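Local coordinates for protein ribonuclease S-F11 (Nicotiana alata, PDB 1IOO) that cleaves RNA as a T2-type ribonuclease of the style and takes part in gametophytic self-incompatibility, by which the plant rejects its own pollen, at residues P26-T30 / D116-L121; L63-Q69 / R78-W84; W84-Y88 / N100-F105. All blocks are in the same frame, centred on the assembly; numbering follows the deposited sequence.

All three contacts belong to the single alpha+beta domain of an RNase T2 enzyme. Contact 1 joins the ends of a long span of chain, from the loop before strand 30-37 to helix 117-123. Contacts 2 and 3 follow one another within that span. They share W84 on helix 82-92, and their centres lie about 11 Å apart. Through them helix 82-92 is packed against helix 57-66 and then helix 101-113. Between centres, contact 1 is about 19 Å from contact 2, which it touches through T30 and P26, and about 23 Å from contact 3, across the chain's centre. Strand 30-37, straight after the glycan loop, bears the proton donor H32; helix 82-92 bears the proton acceptor H91.

Contact 1 of 3, residues P26-T30 / D116-L121; sequences PNNFT and DLLRTL. With NAG (2-acetamido-2-deoxy-beta-D-glucopyranose), chain C.
F29 lies against the start of helix 117-123, at the N-glycosylation site of this RNase T2 domain. Its CE1 atom is 3.9 Å from CB of L117. That CB makes an off-centre CH-pi contact, 29° from the ring normal. Further along the helix, CD1 of L121 comes near CZ of the same ring. The side chain of F29 crosses those of L117 and L121 at about a right angle. L118 packs on N27, where its CD2 is 3.4 Å from the backbone O of N27. With chi1 at -174° and chi2 at 59°, the CD2 branch of L118 is the one that reaches this carbonyl.

The polar part of the contact is built on one water. It donates to OD1 of N28 and to OD1 of D116, and it accepts from N of L118. The loop amide, the helix cap and the first turn are thereby joined. D116 is the N-cap residue. Its OD1 also takes the amide of R119, which lies above the carboxylate plane. OD1 of N28 also accepts from N of the next residue, F29, which stands above the carbonyl plane. These bonds probably limit rotation of the N28 amide, which bears the sugar.

Around this core, W11 meets the ring of F29 and also touches L118. L117 and L121 also pack on V144 and A140 of helix 134-145. The OD1 of N27 is bonded to R196, the C-terminal residue. The glycan leaves from the amide nitrogen of N28. Its first NAG is bonded through C1 to ND2 of N28, and its C3 lies 3.5 Å from OD2 of D116.

Contact 2 of 3, residues L63-Q69 / R78-W84; sequences LDKHWMQ and RTEQPSW
W84 and Q69 meet in a flat stack, with the Q69 amide 8° from parallel to the indole. CG of Q69 lies over the five-membered ring, 3.8 Å from its centroid. CB of L63 covers the six-membered ring from the opposite face. W67 pairs edge-to-face with W84, whose edge points at the W67 face, planes at 74°.

Three hydrogen bonds join the segments. NE1 of W84 donates a hydrogen bond to O of W67 at 2.8 Å, within the indole plane. OE1 of Q69 accepts two backbone amides in the first turn of helix 82-92, S83 N at 2.9 Å and W84 N at 3.2 Å. A side chain from another segment thus serves the helix start. An extended Q69 chain (chi2 169°) brings OE1 there, while NE2 is held by O of G77. The bonds fix Q69, which probably binds the RNA 3'-phosphate, as in relatives.

More loosely, D64 and R78 meet through a water, weakly on the R78 side; their stronger partners are R23 and N61.

The contact ties the end of helix 57-66 to helices 74-80 and 82-92. Helix 101-113 packs against L63 and W67, and H66 pairs through its backbone with I31 of strand 30-37.

Contact 3 of 3, residues W84-Y88 / N100-F105; sequences WKYQY and NQNTYF
Y88 has its CG opposite the backbone N (chi1 -176°), which sends its ring out from helix 82-92 to Q101 at the start of helix 101-113. F105 has CG anti to its carbonyl carbon instead (chi1 -78°), and its ring reaches back to W84 and Y88. The axes of the short segments pass 11.9 Å apart at 100°, a gap that the side chains fill.

The aliphatic part of Q101 lies on the Y88 ring. CG of Q101 sits almost over its centre, 3.9 Å from the centroid, in a CH-pi contact. The Q101 amide goes on to bond O of S53 through NE2. At the edge of the Y88 ring, near its plane, CD1 of Y104 is 3.8 Å from CD1 of Y88. CE1 of F105 also lies 3.8 Å from Y88 CD1, with the two rings set obliquely.

F105 touches W84 with its far end. Its CE2 is 3.8 Å from CB of W84, and the pair is offset edge-to-face, with the F105 edge turned toward the indole face. Were Y88 an alanine, a gap would probably open between the helices and Q101, Y104 and F105 would lose the ring they share.

N100 and T103 start helix 101-113 with a capping box: T103 N bonds to N100 OD1, and N100 N to T103 OG1. Y104 OH is bonded to O of L34 in strand 30-37. In this RNase T2 fold the aromatic cluster of W84, Y88, Y104 and F105 joins helix 101-113 to helix 82-92, which also carries the proton acceptor H91 and Q87, probably part of the active site.

Contact 1 of 3, residues P26-T30 / D116-L121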
loop_
_atom_site.group_PDB
_atom_site.type_symbol
_atom_site.label_atom_id
_atom_site.label_comp_id
_atom_site.label_asym_id
_atom_site.label_seq_id
_atom_site.Cartn_x
_atom_site.Cartn_y
_atom_site.Cartn_z
ATOM N N PRO A 26 -0.157 13.637 -2.100
ATOM C CA PRO A 26 -1.034 13.595 -3.276
ATOM C C PRO A 26 -2.465 13.329 -2.823
ATOM O O PRO A 26 -2.678 12.705 -1.785
ATOM C CB PRO A 26 -0.486 12.416 -4.074
ATOM C CG PRO A 26 0.961 12.399 -3.708
ATOM C CD PRO A 26 0.926 12.644 -2.222
ATOM N N ASN A 27 -3.440 13.802 -3.594
ATOM C CA ASN A 27 -4.849 13.578 -3.258
ATOM C C ASN A 27 -5.344 12.271 -3.860
ATOM O O ASN A 27 -6.447 12.190 -4.399
ATOM C CB ASN A 27 -5.730 14.732 -3.751
ATOM C CG ASN A 27 -7.201 14.516 -3.424
ATOM O OD1 ASN A 27 -7.567 14.302 -2.268
ATOM N ND2 ASN A 27 -8.050 14.563 -4.445
ATOM N N ASN A 28 -4.514 11.243 -3.758
ATOM C CA ASN A 28 -4.843 9.932 -4.283
ATOM C C ASN A 28 -4.017 8.884 -3.579
ATOM O O ASN A 28 -2.964 9.197 -3.022
ATOM C CB ASN A 28 -4.548 9.906 -5.781
ATOM C CG ASN A 28 -5.370 8.876 -6.534
ATOM O OD1 ASN A 28 -6.187 8.155 -5.959
ATOM N ND2 ASN A 28 -5.146 8.826 -7.844
ATOM N N PHE A 29 -4.487 7.643 -3.584
ATOM C CA PHE A 29 -3.737 6.582 -2.941
ATOM C C PHE A 29 -2.419 6.355 -3.649
ATOM O O PHE A 29 -2.320 6.502 -4.868
ATOM C CB PHE A 29 -4.524 5.266 -2.920
ATOM C CG PHE A 29 -5.706 5.285 -2.002
ATOM C CD1 PHE A 29 -6.923 5.799 -2.430
ATOM C CD2 PHE A 29 -5.597 4.814 -0.695
ATOM C CE1 PHE A 29 -8.017 5.850 -1.576
ATOM C CE2 PHE A 29 -6.685 4.863 0.174
ATOM C CZ PHE A 29 -7.898 5.383 -0.267
ATOM N N THR A 30 -1.393 6.045 -2.868
ATOM C CA THR A 30 -0.082 5.743 -3.413
ATOM C C THR A 30 0.394 4.409 -2.876
ATOM O O THR A 30 -0.155 3.900 -1.902
ATOM C CB THR A 30 0.956 6.819 -3.052
ATOM O OG1 THR A 30 1.054 6.923 -1.631
ATOM C CG2 THR A 30 0.561 8.163 -3.644
ATOM N N ASP A 116 -8.863 2.320 -8.535
ATOM C CA ASP A 116 -9.126 3.710 -8.272
ATOM C C ASP A 116 -10.014 3.746 -7.050
ATOM O O ASP A 116 -11.216 3.990 -7.138
ATOM C CB ASP A 116 -9.819 4.407 -9.448
ATOM C CG ASP A 116 -9.895 5.917 -9.262
ATOM O OD1 ASP A 116 -9.662 6.397 -8.126
ATOM O OD2 ASP A 116 -10.198 6.627 -10.247
ATOM N N LEU A 117 -9.416 3.384 -5.918
ATOM C CA LEU A 117 -10.137 3.253 -4.661
ATOM C C LEU A 117 -10.818 4.538 -4.248
ATOM O O LEU A 117 -11.885 4.502 -3.641
ATOM C CB LEU A 117 -9.203 2.749 -3.557
ATOM C CG LEU A 117 -8.495 1.416 -3.832
ATOM C CD1 LEU A 117 -7.777 0.968 -2.569
ATOM C CD2 LEU A 117 -9.495 0.346 -4.272
ATOM N N LEU A 118 -10.207 5.676 -4.551
ATOM C CA LEU A 118 -10.825 6.940 -4.205
ATOM C C LEU A 118 -12.178 7.079 -4.902
ATOM O O LEU A 118 -13.164 7.496 -4.294
ATOM C CB LEU A 118 -9.908 8.107 -4.586
ATOM C CG LEU A 118 -10.412 9.473 -4.123
ATOM C CD1 LEU A 118 -10.573 9.487 -2.608
ATOM C CD2 LEU A 118 -9.429 10.545 -4.559
ATOM N N ARG A 119 -12.218 6.710 -6.180
ATOM C CA ARG A 119 -13.451 6.770 -6.955
ATOM C C ARG A 119 -14.444 5.698 -6.483
ATOM O O ARG A 119 -15.644 5.951 -6.377
ATOM C CB ARG A 119 -13.130 6.598 -8.445
ATOM C CG ARG A 119 -14.344 6.542 -9.371
ATOM C CD ARG A 119 -15.202 7.796 -9.294
ATOM N NE ARG A 119 -16.273 7.751 -10.291
ATOM C CZ ARG A 119 -17.355 8.521 -10.269
ATOM N NH1 ARG A 119 -17.528 9.408 -9.299
ATOM N NH2 ARG A 119 -18.277 8.398 -11.219
ATOM N N THR A 120 -13.936 4.502 -6.198
ATOM C CA THR A 120 -14.786 3.423 -5.707
ATOM C C THR A 120 -15.458 3.821 -4.397
ATOM O O THR A 120 -16.651 3.595 -4.199
ATOM C CB THR A 120 -13.979 2.127 -5.515
ATOM O OG1 THR A 120 -13.501 1.686 -6.791
ATOM C CG2 THR A 120 -14.851 1.039 -4.894
ATOM N N LEU A 121 -14.691 4.429 -3.500
ATOM C CA LEU A 121 -15.256 4.877 -2.245
ATOM C C LEU A 121 -16.309 5.955 -2.494
ATOM O O LEU A 121 -17.391 5.925 -1.912
ATOM C CB LEU A 121 -14.136 5.393 -1.330
ATOM C CG LEU A 121 -13.268 4.267 -0.750
ATOM C CD1 LEU A 121 -11.996 4.828 -0.132
ATOM C CD2 LEU A 121 -14.073 3.482 0.278
HETATM C C1 NAG C . -5.884 7.919 -8.701
HETATM C C2 NAG C . -6.266 8.674 -9.986
HETATM C C3 NAG C . -6.913 7.732 -10.997
HETATM C C4 NAG C . -5.973 6.563 -11.259
HETATM C C5 NAG C . -5.687 5.854 -9.933
HETATM C C6 NAG C . -4.735 4.689 -10.104
HETATM C C7 NAG C . -7.120 10.898 -10.362
HETATM C C8 NAG C . -8.304 11.839 -10.227
HETATM N N2 NAG C . -7.173 9.761 -9.674
HETATM O O3 NAG C . -7.157 8.432 -12.208
HETATM O O4 NAG C . -6.583 5.651 -12.186
HETATM O O5 NAG C . -5.065 6.777 -9.012
HETATM O O6 NAG C . -3.445 5.139 -10.492
HETATM O O7 NAG C . -6.168 11.205 -11.086
HETATM O O HOH W 1 -7.775 6.010 -6.183
#

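Contact 2 of 3, residues L63-Q69 / R78-W84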
loop_
_atom_site.group_PDB
_atom_site.type_symbol
_atom_site.label_atom_id
_atom_site.label_comp_id
_atom_site.label_asym_id
_atom_site.label_seq_id
_atom_site.Cartn_x
_atom_site.Cartn_y
_atom_site.Cartn_z
ATOM N N LEU A 63 7.552 5.677 -10.696
ATOM C CA LEU A 63 7.625 5.353 -9.279
ATOM C C LEU A 63 7.524 6.593 -8.408
ATOM O O LEU A 63 6.893 6.559 -7.355
ATOM C CB LEU A 63 8.912 4.588 -8.965
ATOM C CG LEU A 63 8.911 3.147 -9.484
ATOM C CD1 LEU A 63 10.307 2.554 -9.327
ATOM C CD2 LEU A 63 7.869 2.329 -8.728
ATOM N N ASP A 64 8.136 7.693 -8.835
ATOM C CA ASP A 64 8.073 8.908 -8.031
ATOM C C ASP A 64 6.638 9.378 -7.857
ATOM O O ASP A 64 6.295 9.990 -6.847
ATOM C CB ASP A 64 8.906 10.037 -8.627
ATOM C CG ASP A 64 8.931 11.249 -7.723
ATOM O OD1 ASP A 64 8.322 12.283 -8.070
ATOM O OD2 ASP A 64 9.538 11.158 -6.639
ATOM N N LYS A 65 5.796 9.093 -8.847
ATOM C CA LYS A 65 4.404 9.484 -8.772
ATOM C C LYS A 65 3.557 8.439 -8.036
ATOM O O LYS A 65 2.920 8.746 -7.033
ATOM C CB LYS A 65 3.821 9.697 -10.176
ATOM C CG LYS A 65 2.328 10.002 -10.169
ATOM C CD LYS A 65 1.762 10.119 -11.580
ATOM C CE LYS A 65 0.260 10.355 -11.529
ATOM N NZ LYS A 65 -0.348 10.459 -12.888
ATOM N N HIS A 66 3.593 7.199 -8.514
ATOM C CA HIS A 66 2.734 6.142 -7.978
ATOM C C HIS A 66 3.236 5.547 -6.672
ATOM O O HIS A 66 2.446 5.011 -5.898
ATOM C CB HIS A 66 2.543 5.059 -9.030
ATOM C CG HIS A 66 1.824 5.547 -10.245
ATOM N ND1 HIS A 66 2.447 5.744 -11.461
ATOM C CD2 HIS A 66 0.541 5.943 -10.410
ATOM C CE1 HIS A 66 1.575 6.242 -12.320
ATOM N NE2 HIS A 66 0.411 6.373 -11.708
ATOM N N TRP A 67 4.544 5.601 -6.453
ATOM C CA TRP A 67 5.152 5.103 -5.219
ATOM C C TRP A 67 5.962 6.219 -4.574
ATOM O O TRP A 67 7.090 6.021 -4.129
ATOM C CB TRP A 67 6.067 3.906 -5.529
ATOM C CG TRP A 67 6.385 3.007 -4.344
ATOM C CD1 TRP A 67 6.584 3.386 -3.041
ATOM C CD2 TRP A 67 6.605 1.592 -4.383
ATOM N NE1 TRP A 67 6.916 2.291 -2.272
ATOM C CE2 TRP A 67 6.937 1.179 -3.071
ATOM C CE3 TRP A 67 6.557 0.632 -5.401
ATOM C CZ2 TRP A 67 7.217 -0.153 -2.752
ATOM C CZ3 TRP A 67 6.837 -0.692 -5.085
ATOM C CH2 TRP A 67 7.163 -1.071 -3.770
ATOM N N MET A 68 5.368 7.405 -4.531
ATOM C CA MET A 68 6.049 8.568 -3.997
ATOM C C MET A 68 6.607 8.303 -2.610
ATOM O O MET A 68 5.905 7.806 -1.729
ATOM C CB MET A 68 5.101 9.768 -3.958
ATOM C CG MET A 68 5.816 11.094 -3.743
ATOM S SD MET A 68 4.716 12.519 -3.800
ATOM C CE MET A 68 4.278 12.579 -5.551
ATOM N N GLN A 69 7.888 8.609 -2.434
ATOM C CA GLN A 69 8.541 8.462 -1.140
ATOM C C GLN A 69 8.301 9.730 -0.327
ATOM O O GLN A 69 9.111 10.654 -0.322
ATOM C CB GLN A 69 10.025 8.190 -1.369
ATOM C CG GLN A 69 10.248 6.988 -2.294
ATOM C CD GLN A 69 11.681 6.853 -2.755
ATOM O OE1 GLN A 69 12.433 6.015 -2.259
ATOM N NE2 GLN A 69 12.071 7.687 -3.712
ATOM N N ARG A 78 14.514 10.740 -5.668
ATOM C CA ARG A 78 14.771 10.316 -7.042
ATOM C C ARG A 78 16.201 9.825 -7.237
ATOM O O ARG A 78 16.451 8.930 -8.045
ATOM C CB ARG A 78 14.513 11.475 -8.006
ATOM C CG ARG A 78 13.048 11.842 -8.191
ATOM C CD ARG A 78 12.923 13.043 -9.115
ATOM N NE ARG A 78 13.445 12.745 -10.444
ATOM C CZ ARG A 78 12.736 12.174 -11.413
ATOM N NH1 ARG A 78 11.468 11.847 -11.208
ATOM N NH2 ARG A 78 13.305 11.908 -12.584
ATOM N N THR A 79 17.131 10.406 -6.489
ATOM C CA THR A 79 18.543 10.071 -6.627
ATOM C C THR A 79 18.951 8.851 -5.799
ATOM O O THR A 79 19.518 7.897 -6.337
ATOM C CB THR A 79 19.439 11.261 -6.207
ATOM O OG1 THR A 79 19.126 12.401 -7.016
ATOM C CG2 THR A 79 20.910 10.912 -6.398
ATOM N N GLU A 80 18.657 8.871 -4.503
ATOM C CA GLU A 80 19.095 7.793 -3.619
ATOM C C GLU A 80 18.029 6.718 -3.407
ATOM O O GLU A 80 18.332 5.645 -2.880
ATOM C CB GLU A 80 19.578 8.370 -2.289
ATOM C CG GLU A 80 20.673 9.425 -2.445
ATOM C CD GLU A 80 21.787 8.999 -3.391
ATOM O OE1 GLU A 80 22.206 7.827 -3.336
ATOM O OE2 GLU A 80 22.250 9.843 -4.185
ATOM N N GLN A 81 16.786 7.012 -3.782
ATOM C CA GLN A 81 15.691 6.028 -3.721
ATOM C C GLN A 81 15.731 5.185 -2.428
ATOM O O GLN A 81 15.638 3.955 -2.463
ATOM C CB GLN A 81 15.819 5.139 -4.969
ATOM C CG GLN A 81 15.851 5.994 -6.249
ATOM C CD GLN A 81 16.136 5.242 -7.530
ATOM O OE1 GLN A 81 16.000 4.022 -7.613
ATOM N NE2 GLN A 81 16.526 5.989 -8.558
ATOM N N PRO A 82 15.768 5.846 -1.268
ATOM C CA PRO A 82 15.832 5.148 0.019
ATOM C C PRO A 82 14.680 4.202 0.351
ATOM O O PRO A 82 14.906 3.101 0.854
ATOM C CB PRO A 82 15.959 6.293 1.019
ATOM C CG PRO A 82 15.179 7.388 0.371
ATOM C CD PRO A 82 15.600 7.299 -1.075
ATOM N N SER A 83 13.449 4.622 0.088
ATOM C CA SER A 83 12.304 3.793 0.434
ATOM C C SER A 83 12.124 2.637 -0.528
ATOM O O SER A 83 11.792 1.531 -0.108
ATOM C CB SER A 83 11.034 4.633 0.526
ATOM O OG SER A 83 11.186 5.585 1.561
ATOM N N TRP A 84 12.327 2.883 -1.820
ATOM C CA TRP A 84 12.215 1.808 -2.790
ATOM C C TRP A 84 13.254 0.735 -2.506
ATOM O O TRP A 84 12.955 -0.459 -2.562
ATOM C CB TRP A 84 12.373 2.335 -4.219
ATOM C CG TRP A 84 11.338 3.356 -4.567
ATOM C CD1 TRP A 84 10.068 3.449 -4.048
ATOM C CD2 TRP A 84 11.483 4.464 -5.470
ATOM N NE1 TRP A 84 9.430 4.552 -4.565
ATOM C CE2 TRP A 84 10.271 5.190 -5.437
ATOM C CE3 TRP A 84 12.521 4.916 -6.300
ATOM C CZ2 TRP A 84 10.066 6.347 -6.198
ATOM C CZ3 TRP A 84 12.315 6.074 -7.061
ATOM C CH2 TRP A 84 11.095 6.771 -7.000
HETATM O O HOH W 2 9.442 13.210 -10.314
#

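Contact 3 of 3, residues W84-Y88 / N100-F105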
loop_
_atom_site.group_PDB
_atom_site.type_symbol
_atom_site.label_atom_id
_atom_site.label_comp_id
_atom_site.label_asym_id
_atom_site.label_seq_id
_atom_site.Cartn_x
_atom_site.Cartn_y
_atom_site.Cartn_z
ATOM N N TRP A 84 12.327 2.883 -1.820
ATOM C CA TRP A 84 12.215 1.808 -2.790
ATOM C C TRP A 84 13.254 0.735 -2.506
ATOM O O TRP A 84 12.955 -0.459 -2.562
ATOM C CB TRP A 84 12.373 2.335 -4.219
ATOM C CG TRP A 84 11.338 3.356 -4.567
ATOM C CD1 TRP A 84 10.068 3.449 -4.048
ATOM C CD2 TRP A 84 11.483 4.464 -5.470
ATOM N NE1 TRP A 84 9.430 4.552 -4.565
ATOM C CE2 TRP A 84 10.271 5.190 -5.437
ATOM C CE3 TRP A 84 12.521 4.916 -6.300
ATOM C CZ2 TRP A 84 10.066 6.347 -6.198
ATOM C CZ3 TRP A 84 12.315 6.074 -7.061
ATOM C CH2 TRP A 84 11.095 6.771 -7.000
ATOM N N LYS A 85 14.472 1.164 -2.181
ATOM C CA LYS A 85 15.538 0.222 -1.865
ATOM C C LYS A 85 15.193 -0.594 -0.622
ATOM O O LYS A 85 15.330 -1.814 -0.614
ATOM C CB LYS A 85 16.872 0.945 -1.626
ATOM C CG LYS A 85 18.001 -0.031 -1.275
ATOM C CD LYS A 85 19.259 0.661 -0.762
ATOM C CE LYS A 85 19.951 1.462 -1.832
ATOM N NZ LYS A 85 21.269 1.934 -1.318
ATOM N N TYR A 86 14.738 0.082 0.425
ATOM C CA TYR A 86 14.391 -0.603 1.664
ATOM C C TYR A 86 13.289 -1.630 1.435
ATOM O O TYR A 86 13.382 -2.773 1.889
ATOM C CB TYR A 86 13.931 0.406 2.716
ATOM C CG TYR A 86 13.621 -0.212 4.054
ATOM C CD1 TYR A 86 14.601 -0.912 4.762
ATOM C CD2 TYR A 86 12.360 -0.086 4.626
ATOM C CE1 TYR A 86 14.328 -1.466 6.012
ATOM C CE2 TYR A 86 12.076 -0.634 5.878
ATOM C CZ TYR A 86 13.064 -1.319 6.564
ATOM O OH TYR A 86 12.802 -1.834 7.815
ATOM N N GLN A 87 12.251 -1.225 0.711
ATOM C CA GLN A 87 11.125 -2.109 0.440
ATOM C C GLN A 87 11.547 -3.303 -0.404
ATOM O O GLN A 87 11.055 -4.414 -0.206
ATOM C CB GLN A 87 9.999 -1.334 -0.258
ATOM C CG GLN A 87 9.313 -0.314 0.656
ATOM C CD GLN A 87 8.572 -0.958 1.822
ATOM O OE1 GLN A 87 8.542 -0.413 2.925
ATOM N NE2 GLN A 87 7.956 -2.108 1.580
ATOM N N TYR A 88 12.462 -3.079 -1.341
ATOM C CA TYR A 88 12.936 -4.163 -2.197
ATOM C C TYR A 88 13.732 -5.195 -1.401
ATOM O O TYR A 88 13.542 -6.398 -1.562
ATOM C CB TYR A 88 13.807 -3.623 -3.333
ATOM C CG TYR A 88 14.244 -4.705 -4.293
ATOM C CD1 TYR A 88 13.297 -5.461 -4.979
ATOM C CD2 TYR A 88 15.595 -4.981 -4.506
ATOM C CE1 TYR A 88 13.675 -6.469 -5.855
ATOM C CE2 TYR A 88 15.990 -5.992 -5.382
ATOM C CZ TYR A 88 15.019 -6.730 -6.053
ATOM O OH TYR A 88 15.388 -7.725 -6.933
ATOM N N ASN A 100 12.066 -10.190 -10.678
ATOM C CA ASN A 100 13.342 -9.531 -10.517
ATOM C C ASN A 100 13.066 -8.102 -10.070
ATOM O O ASN A 100 11.902 -7.739 -9.899
ATOM C CB ASN A 100 14.181 -9.572 -11.807
ATOM C CG ASN A 100 13.453 -9.006 -13.007
ATOM O OD1 ASN A 100 12.934 -7.894 -12.968
ATOM N ND2 ASN A 100 13.430 -9.768 -14.095
ATOM N N GLN A 101 14.091 -7.288 -9.863
ATOM C CA GLN A 101 13.827 -5.934 -9.390
ATOM C C GLN A 101 12.860 -5.194 -10.312
ATOM O O GLN A 101 11.909 -4.561 -9.854
ATOM C CB GLN A 101 15.108 -5.121 -9.260
ATOM C CG GLN A 101 14.853 -3.777 -8.600
ATOM C CD GLN A 101 16.077 -2.900 -8.571
ATOM O OE1 GLN A 101 17.192 -3.384 -8.378
ATOM N NE2 GLN A 101 15.880 -1.599 -8.748
ATOM N N ASN A 102 13.100 -5.290 -11.614
ATOM C CA ASN A 102 12.279 -4.591 -12.594
ATOM C C ASN A 102 10.834 -5.096 -12.623
ATOM O O ASN A 102 9.902 -4.293 -12.677
ATOM C CB ASN A 102 12.900 -4.709 -13.987
ATOM C CG ASN A 102 14.143 -3.860 -14.142
ATOM O OD1 ASN A 102 14.880 -3.987 -15.122
ATOM N ND2 ASN A 102 14.377 -2.972 -13.184
ATOM N N THR A 103 10.638 -6.411 -12.599
ATOM C CA THR A 103 9.278 -6.939 -12.672
ATOM C C THR A 103 8.554 -6.834 -11.333
ATOM O O THR A 103 7.327 -6.813 -11.295
ATOM C CB THR A 103 9.251 -8.372 -13.211
ATOM O OG1 THR A 103 10.041 -9.220 -12.384
ATOM C CG2 THR A 103 9.813 -8.394 -14.626
ATOM N N TYR A 104 9.306 -6.761 -10.239
ATOM C CA TYR A 104 8.691 -6.570 -8.932
ATOM C C TYR A 104 8.073 -5.175 -8.844
ATOM O O TYR A 104 6.897 -5.019 -8.500
ATOM C CB TYR A 104 9.726 -6.767 -7.822
ATOM C CG TYR A 104 9.252 -6.342 -6.447
ATOM C CD1 TYR A 104 9.663 -5.131 -5.898
ATOM C CD2 TYR A 104 8.412 -7.160 -5.691
ATOM C CE1 TYR A 104 9.259 -4.740 -4.622
ATOM C CE2 TYR A 104 7.994 -6.780 -4.406
ATOM C CZ TYR A 104 8.427 -5.565 -3.881
ATOM O OH TYR A 104 8.031 -5.158 -2.623
ATOM N N PHE A 105 8.856 -4.156 -9.182
ATOM C CA PHE A 105 8.325 -2.802 -9.174
ATOM C C PHE A 105 7.299 -2.614 -10.291
ATOM O O PHE A 105 6.308 -1.909 -10.115
ATOM C CB PHE A 105 9.450 -1.770 -9.269
ATOM C CG PHE A 105 10.164 -1.553 -7.966
ATOM C CD1 PHE A 105 11.270 -2.326 -7.615
ATOM C CD2 PHE A 105 9.687 -0.616 -7.059
ATOM C CE1 PHE A 105 11.888 -2.172 -6.380
ATOM C CE2 PHE A 105 10.294 -0.450 -5.815
ATOM C CZ PHE A 105 11.398 -1.230 -5.473
#